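Local coordinates for Nrps/pks (Streptomyces albus, PDB 4OPF), which probably carries out decarboxylative condensation in polyketide chain building, as a ketosynthase domain of the oxazolomycin assembly line that works without an integral acyltransferase, at residues A[65-70]-A[87-92]; A[83-88]-A[144-149]. All blocks are in the same frame, centred on the assembly; numbering follows the deposited sequence.

Contact 1 (A[65-70]-A[87-92])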
loop_
_atom_site.group_PDB
_atom_site.type_symbol
_atom_site.label_atom_id
_atom_site.label_comp_id
_atom_site.label_asym_id
_atom_site.label_seq_id
_atom_site.Cartn_x
_atom_site.Cartn_y
_atom_site.Cartn_z
ATOM N N GLY A 65 -4.978 28.850 -8.385
ATOM C CA GLY A 65 -4.687 29.906 -7.409
ATOM C C GLY A 65 -5.111 29.540 -5.991
ATOM O O GLY A 65 -4.371 29.735 -5.013
ATOM N N HIS A 66 -6.289 28.943 -5.888
ATOM C CA HIS A 66 -6.817 28.545 -4.607
ATOM C C HIS A 66 -5.902 27.547 -3.977
ATOM O O HIS A 66 -5.714 27.532 -2.764
ATOM C CB HIS A 66 -8.201 27.969 -4.757
ATOM C CG HIS A 66 -8.942 27.869 -3.464
ATOM N ND1 HIS A 66 -9.860 28.819 -3.064
ATOM C CD2 HIS A 66 -8.891 26.944 -2.474
ATOM C CE1 HIS A 66 -10.355 28.471 -1.889
ATOM N NE2 HIS A 66 -9.777 27.344 -1.504
ATOM N N PHE A 67 -5.255 26.745 -4.799
ATOM C CA PHE A 67 -4.305 25.764 -4.283
ATOM C C PHE A 67 -2.858 26.188 -4.324
ATOM O O PHE A 67 -1.961 25.328 -4.255
ATOM C CB PHE A 67 -4.551 24.411 -5.012
ATOM C CG PHE A 67 -5.943 23.895 -4.795
ATOM C CD1 PHE A 67 -6.232 23.181 -3.661
ATOM C CD2 PHE A 67 -6.978 24.256 -5.633
ATOM C CE1 PHE A 67 -7.535 22.772 -3.420
ATOM C CE2 PHE A 67 -8.275 23.889 -5.385
ATOM C CZ PHE A 67 -8.556 23.115 -4.276
ATOM N N HIS A 68 -2.595 27.493 -4.426
ATOM C CA HIS A 68 -1.210 27.969 -4.464
ATOM C C HIS A 68 -0.418 27.394 -5.584
ATOM O O HIS A 68 0.777 27.131 -5.471
ATOM C CB HIS A 68 -0.495 27.753 -3.102
ATOM C CG HIS A 68 -1.308 28.240 -1.949
ATOM N ND1 HIS A 68 -1.612 27.446 -0.855
ATOM C CD2 HIS A 68 -1.983 29.405 -1.774
ATOM C CE1 HIS A 68 -2.389 28.132 -0.030
ATOM N NE2 HIS A 68 -2.638 29.317 -0.572
ATOM N N LEU A 69 -1.063 27.281 -6.735
ATOM C CA LEU A 69 -0.395 26.790 -7.921
ATOM C C LEU A 69 -0.465 27.856 -8.987
ATOM O O LEU A 69 -1.455 28.553 -9.122
ATOM C CB LEU A 69 -1.065 25.520 -8.458
ATOM C CG LEU A 69 -0.953 24.263 -7.553
ATOM C CD1 LEU A 69 -1.869 23.157 -8.050
ATOM C CD2 LEU A 69 0.498 23.774 -7.449
ATOM N N SER A 70 0.578 27.926 -9.775
ATOM C CA SER A 70 0.555 28.798 -10.926
ATOM C C SER A 70 -0.175 28.084 -12.083
ATOM O O SER A 70 -0.413 26.873 -12.010
ATOM C CB SER A 70 1.959 29.137 -11.339
ATOM O OG SER A 70 2.667 27.990 -11.726
ATOM N N GLU A 87 -11.719 17.830 -4.911
ATOM C CA GLU A 87 -12.638 16.917 -4.229
ATOM C C GLU A 87 -12.231 16.628 -2.799
ATOM O O GLU A 87 -13.085 16.364 -1.974
ATOM C CB GLU A 87 -12.784 15.624 -4.970
ATOM C CG GLU A 87 -13.539 15.804 -6.254
ATOM C CD GLU A 87 -14.986 16.285 -6.029
ATOM O OE1 GLU A 87 -15.696 15.884 -5.048
ATOM O OE2 GLU A 87 -15.397 17.088 -6.857
ATOM N N THR A 88 -10.932 16.618 -2.499
ATOM C CA THR A 88 -10.501 16.434 -1.110
ATOM C C THR A 88 -10.945 17.656 -0.308
ATOM O O THR A 88 -11.478 17.485 0.789
ATOM C CB THR A 88 -9.002 16.190 -1.015
ATOM O OG1 THR A 88 -8.678 15.008 -1.770
ATOM C CG2 THR A 88 -8.555 16.084 0.444
ATOM N N LEU A 89 -10.739 18.865 -0.834
ATOM C CA LEU A 89 -11.258 20.043 -0.184
ATOM C C LEU A 89 -12.764 19.909 0.080
ATOM O O LEU A 89 -13.217 20.226 1.180
ATOM C CB LEU A 89 -10.978 21.294 -0.977
ATOM C CG LEU A 89 -11.578 22.576 -0.414
ATOM C CD1 LEU A 89 -11.033 22.927 0.978
ATOM C CD2 LEU A 89 -11.320 23.673 -1.395
ATOM N N PHE A 90 -13.521 19.438 -0.903
ATOM C CA PHE A 90 -14.942 19.312 -0.727
ATOM C C PHE A 90 -15.317 18.235 0.287
ATOM O O PHE A 90 -16.334 18.354 0.982
ATOM C CB PHE A 90 -15.663 19.057 -2.062
ATOM C CG PHE A 90 -15.512 20.155 -3.099
ATOM C CD1 PHE A 90 -15.167 21.441 -2.767
ATOM C CD2 PHE A 90 -15.692 19.858 -4.431
ATOM C CE1 PHE A 90 -15.007 22.425 -3.744
ATOM C CE2 PHE A 90 -15.543 20.843 -5.421
ATOM C CZ PHE A 90 -15.206 22.121 -5.072
ATOM N N ALA A 91 -14.536 17.176 0.402
ATOM C CA ALA A 91 -14.815 16.181 1.434
ATOM C C ALA A 91 -14.578 16.740 2.820
ATOM O O ALA A 91 -15.332 16.454 3.743
ATOM C CB ALA A 91 -13.987 14.937 1.222
ATOM N N PHE A 92 -13.557 17.563 2.985
ATOM C CA PHE A 92 -13.330 18.219 4.274
ATOM C C PHE A 92 -14.488 19.155 4.632
ATOM O O PHE A 92 -14.926 19.190 5.783
ATOM C CB PHE A 92 -12.037 19.029 4.273
ATOM C CG PHE A 92 -10.787 18.209 4.155
ATOM C CD1 PHE A 92 -10.747 16.885 4.458
ATOM C CD2 PHE A 92 -9.638 18.788 3.726
ATOM C CE1 PHE A 92 -9.572 16.126 4.370
ATOM C CE2 PHE A 92 -8.434 18.058 3.673
ATOM C CZ PHE A 92 -8.409 16.723 3.997
#
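In the N-terminal half of this thiolase-fold ketosynthase, the loop leading into helix 71-76 leans on helix 79-95 where His66 and Phe67 meet Leu89. One methyl group carries the whole contact: Leu89 CD2 lies 4.0 Å from His66 NE2 and 4.0 Å from Phe67 CZ. Its placement follows from an extended side chain, with CG anti to the backbone N (chi1 176°) and CD2 continuing outward from the helix, so that the methyl rests against the far ends of both rings, which approach it about a right angle apart. It approaches both obliquely, and the leucine side chain runs at about a right angle to that of the histidine. Neither approach involves a hydrogen bond; the join rests on van der Waals contact and is small, with 97 Å² buried over both sides.

The two rings are also set against each other within the loop. His66 CD2 stands 4.2 Å above the plane of the Phe67 ring, displaced toward its rim. The two residues lie within a turn closed by His68 N donating to Gly65 O at 2.9 Å. The backbones stay well apart, since the closest CA atoms, those of Phe67 and Leu89, are 9.9 Å from each other, and it is the side chains that span the gap.

The C-terminal end of the chain borders the same site, with Leu426 against His66 and Pro424 against Leu89, while Phe147 of helix 138-147 also touches Leu89. The geometry is that of a loop packed on a buried helix through a leucine methyl and the ends of two aromatic rings, joining the loop before helix 71-76 to helix 79-95, which packs on strands 9-17 and 226-234 of the thiolase-fold sheet.

Contact 2 (A[83-88]-A[144-149])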
loop_
_atom_site.group_PDB
_atom_site.type_symbol
_atom_site.label_atom_id
_atom_site.label_comp_id
_atom_site.label_asym_id
_atom_site.label_seq_id
_atom_site.Cartn_x
_atom_site.Cartn_y
_atom_site.Cartn_z
ATOM N N LEU A 83 -8.072 17.559 -9.888
ATOM C CA LEU A 83 -9.391 17.158 -9.503
ATOM C C LEU A 83 -9.435 16.597 -8.089
ATOM O O LEU A 83 -10.382 16.849 -7.365
ATOM C CB LEU A 83 -9.866 16.096 -10.478
ATOM C CG LEU A 83 -11.271 15.558 -10.360
ATOM C CD1 LEU A 83 -12.268 16.662 -10.423
ATOM C CD2 LEU A 83 -11.538 14.540 -11.474
ATOM N N LEU A 84 -8.453 15.789 -7.719
ATOM C CA LEU A 84 -8.359 15.270 -6.356
ATOM C C LEU A 84 -8.204 16.380 -5.321
ATOM O O LEU A 84 -8.729 16.277 -4.212
ATOM C CB LEU A 84 -7.169 14.344 -6.202
ATOM C CG LEU A 84 -7.436 12.923 -6.604
ATOM C CD1 LEU A 84 -6.109 12.184 -6.459
ATOM C CD2 LEU A 84 -8.492 12.245 -5.714
ATOM N N LEU A 85 -7.430 17.414 -5.646
ATOM C CA LEU A 85 -7.298 18.552 -4.726
ATOM C C LEU A 85 -8.674 19.206 -4.419
ATOM O O LEU A 85 -9.006 19.457 -3.260
ATOM C CB LEU A 85 -6.342 19.623 -5.298
ATOM C CG LEU A 85 -4.861 19.239 -5.192
ATOM C CD1 LEU A 85 -4.023 20.163 -6.051
ATOM C CD2 LEU A 85 -4.406 19.378 -3.750
ATOM N N GLU A 86 -9.448 19.445 -5.462
ATOM C CA GLU A 86 -10.803 20.001 -5.296
ATOM C C GLU A 86 -11.660 19.071 -4.494
ATOM O O GLU A 86 -12.328 19.498 -3.557
ATOM C CB GLU A 86 -11.565 20.221 -6.612
ATOM C CG GLU A 86 -11.142 21.363 -7.431
ATOM C CD GLU A 86 -12.088 21.678 -8.606
ATOM O OE1 GLU A 86 -13.132 20.990 -8.834
ATOM O OE2 GLU A 86 -11.758 22.649 -9.336
ATOM N N GLU A 87 -11.719 17.830 -4.911
ATOM C CA GLU A 87 -12.638 16.917 -4.229
ATOM C C GLU A 87 -12.231 16.628 -2.799
ATOM O O GLU A 87 -13.085 16.364 -1.974
ATOM C CB GLU A 87 -12.784 15.624 -4.970
ATOM C CG GLU A 87 -13.539 15.804 -6.254
ATOM C CD GLU A 87 -14.986 16.285 -6.029
ATOM O OE1 GLU A 87 -15.696 15.884 -5.048
ATOM O OE2 GLU A 87 -15.397 17.088 -6.857
ATOM N N THR A 88 -10.932 16.618 -2.499
ATOM C CA THR A 88 -10.501 16.434 -1.110
ATOM C C THR A 88 -10.945 17.656 -0.308
ATOM O O THR A 88 -11.478 17.485 0.789
ATOM C CB THR A 88 -9.002 16.190 -1.015
ATOM O OG1 THR A 88 -8.678 15.008 -1.770
ATOM C CG2 THR A 88 -8.555 16.084 0.444
ATOM N N SER A 144 -1.021 15.426 0.413
ATOM C CA SER A 144 -0.300 15.535 1.669
ATOM C C SER A 144 0.442 16.858 1.705
ATOM O O SER A 144 0.511 17.484 2.768
ATOM C CB SER A 144 0.692 14.397 1.823
ATOM O OG SER A 144 -0.002 13.152 1.892
ATOM N N HIS A 145 1.024 17.259 0.588
ATOM C CA HIS A 145 1.765 18.503 0.545
ATOM C C HIS A 145 0.824 19.708 0.701
ATOM O O HIS A 145 1.035 20.541 1.567
ATOM C CB HIS A 145 2.559 18.622 -0.763
ATOM C CG HIS A 145 3.301 19.905 -0.890
ATOM N ND1 HIS A 145 2.819 20.978 -1.600
ATOM C CD2 HIS A 145 4.495 20.298 -0.381
ATOM C CE1 HIS A 145 3.685 21.973 -1.539
ATOM N NE2 HIS A 145 4.704 21.583 -0.795
ATOM N N HIS A 146 -0.254 19.751 -0.072
ATOM C CA HIS A 146 -1.093 20.915 -0.071
ATOM C C HIS A 146 -1.840 21.094 1.246
ATOM O O HIS A 146 -1.934 22.199 1.710
ATOM C CB HIS A 146 -2.116 20.945 -1.193
ATOM C CG HIS A 146 -3.103 22.069 -1.016
ATOM N ND1 HIS A 146 -2.782 23.400 -1.269
ATOM C CD2 HIS A 146 -4.355 22.083 -0.486
ATOM C CE1 HIS A 146 -3.818 24.165 -0.955
ATOM N NE2 HIS A 146 -4.781 23.394 -0.466
ATOM N N PHE A 147 -2.368 20.021 1.837
ATOM C CA PHE A 147 -3.109 20.114 3.067
ATOM C C PHE A 147 -2.244 19.911 4.306
ATOM O O PHE A 147 -2.758 19.987 5.420
ATOM C CB PHE A 147 -4.239 19.094 3.013
ATOM C CG PHE A 147 -5.283 19.405 1.975
ATOM C CD1 PHE A 147 -6.185 20.449 2.184
ATOM C CD2 PHE A 147 -5.372 18.688 0.808
ATOM C CE1 PHE A 147 -7.172 20.741 1.247
ATOM C CE2 PHE A 147 -6.372 18.957 -0.107
ATOM C CZ PHE A 147 -7.271 19.984 0.118
ATOM N N ASP A 148 -0.937 19.686 4.109
ATOM C CA ASP A 148 0.073 19.464 5.185
ATOM C C ASP A 148 -0.318 18.264 6.115
ATOM O O ASP A 148 -0.373 18.388 7.335
ATOM C CB ASP A 148 0.239 20.710 6.002
ATOM C CG ASP A 148 1.467 20.671 6.915
ATOM O OD1 ASP A 148 2.485 19.910 6.703
ATOM O OD2 ASP A 148 1.438 21.494 7.839
ATOM N N LEU A 149 -0.639 17.142 5.497
ATOM C CA LEU A 149 -1.035 15.939 6.195
ATOM C C LEU A 149 0.221 15.105 6.394
ATOM O O LEU A 149 1.077 15.067 5.529
ATOM C CB LEU A 149 -2.047 15.240 5.349
ATOM C CG LEU A 149 -3.258 16.122 4.967
ATOM C CD1 LEU A 149 -4.200 15.265 4.151
ATOM C CD2 LEU A 149 -3.950 16.616 6.216
#
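Phe147 and His146, near the end of helix 138-147, press on Leu85 and Thr88 of helix 79-95. Thr88 makes the shortest approach to the phenyl ring: its CG2 methyl is 3.7 Å from Phe147 CE2 and reaches the ring obliquely. At the edge of the same ring, Leu85 O lies in its plane, 3.8 Å from Phe147 CZ. The leucine side chain turns to the neighbouring residue, placing Leu85 CD2 3.8 Å from His146 CB, with a looser approach of CD2 to Phe147 CE2. In all, 180 Å² is buried.

What sets these groups can be followed outward. His146 puts CD2 over the centre of the Phe147 ring, 3.4 Å above its plane, and Phe147 CD2 in turn lies in the imidazole plane at its edge; each ring probably restricts the other. The Thr88 hydroxyl OG1 donates to Leu84 O at 2.8 Å, tilted 32° from the carbonyl plane, and Thr88 N reaches the same oxygen from the opposite face. The rotamer that makes this bond, OG1 beside the backbone N (chi1 -60°), also points CG2 at the phenyl ring.

The helix closes in a Schellman motif: Asp148 has a positive phi of 57°, Leu149 N bonds to Ser144 O at 3.0 Å, and the bond from Asp148 N to His145 O is weak. Arg259 of the second subunit donates from NE to His145 O and from NH2 to His146 O, and its backbone N-H bonds to Asp148 OD1, tying this helix end to the dimer interface.

No hydrogen bond joins the two segments; cohesion probably comes mainly from van der Waals contact and burial of apolar surface, perhaps with a small electrostatic gain where the C-H edge of Phe147 faces the Leu85 carbonyl oxygen.

Contacts 1 and 2 are neighbouring parts of one buried cluster on helix 79-95, their centres about 6 Å apart, and their segments overlap at Glu87 and Thr88. Phe67 of contact 1 brings CD1 to 3.5 Å from His146 NE2 of contact 2, with the ring planes at about 60°, and its CE1 lies 3.6 Å from Leu85 O. On another turn of the helix, Phe92 CE2 lies 3.6 Å from Phe147 CD1, the rings meeting edge-to-face. The centres lie about 22 and 19 Å from that of the chain, and both contacts reach Arg259 of the second subunit, contact 1 through packing of His68 and contact 2 through hydrogen bonds at His145, His146 and Asp148.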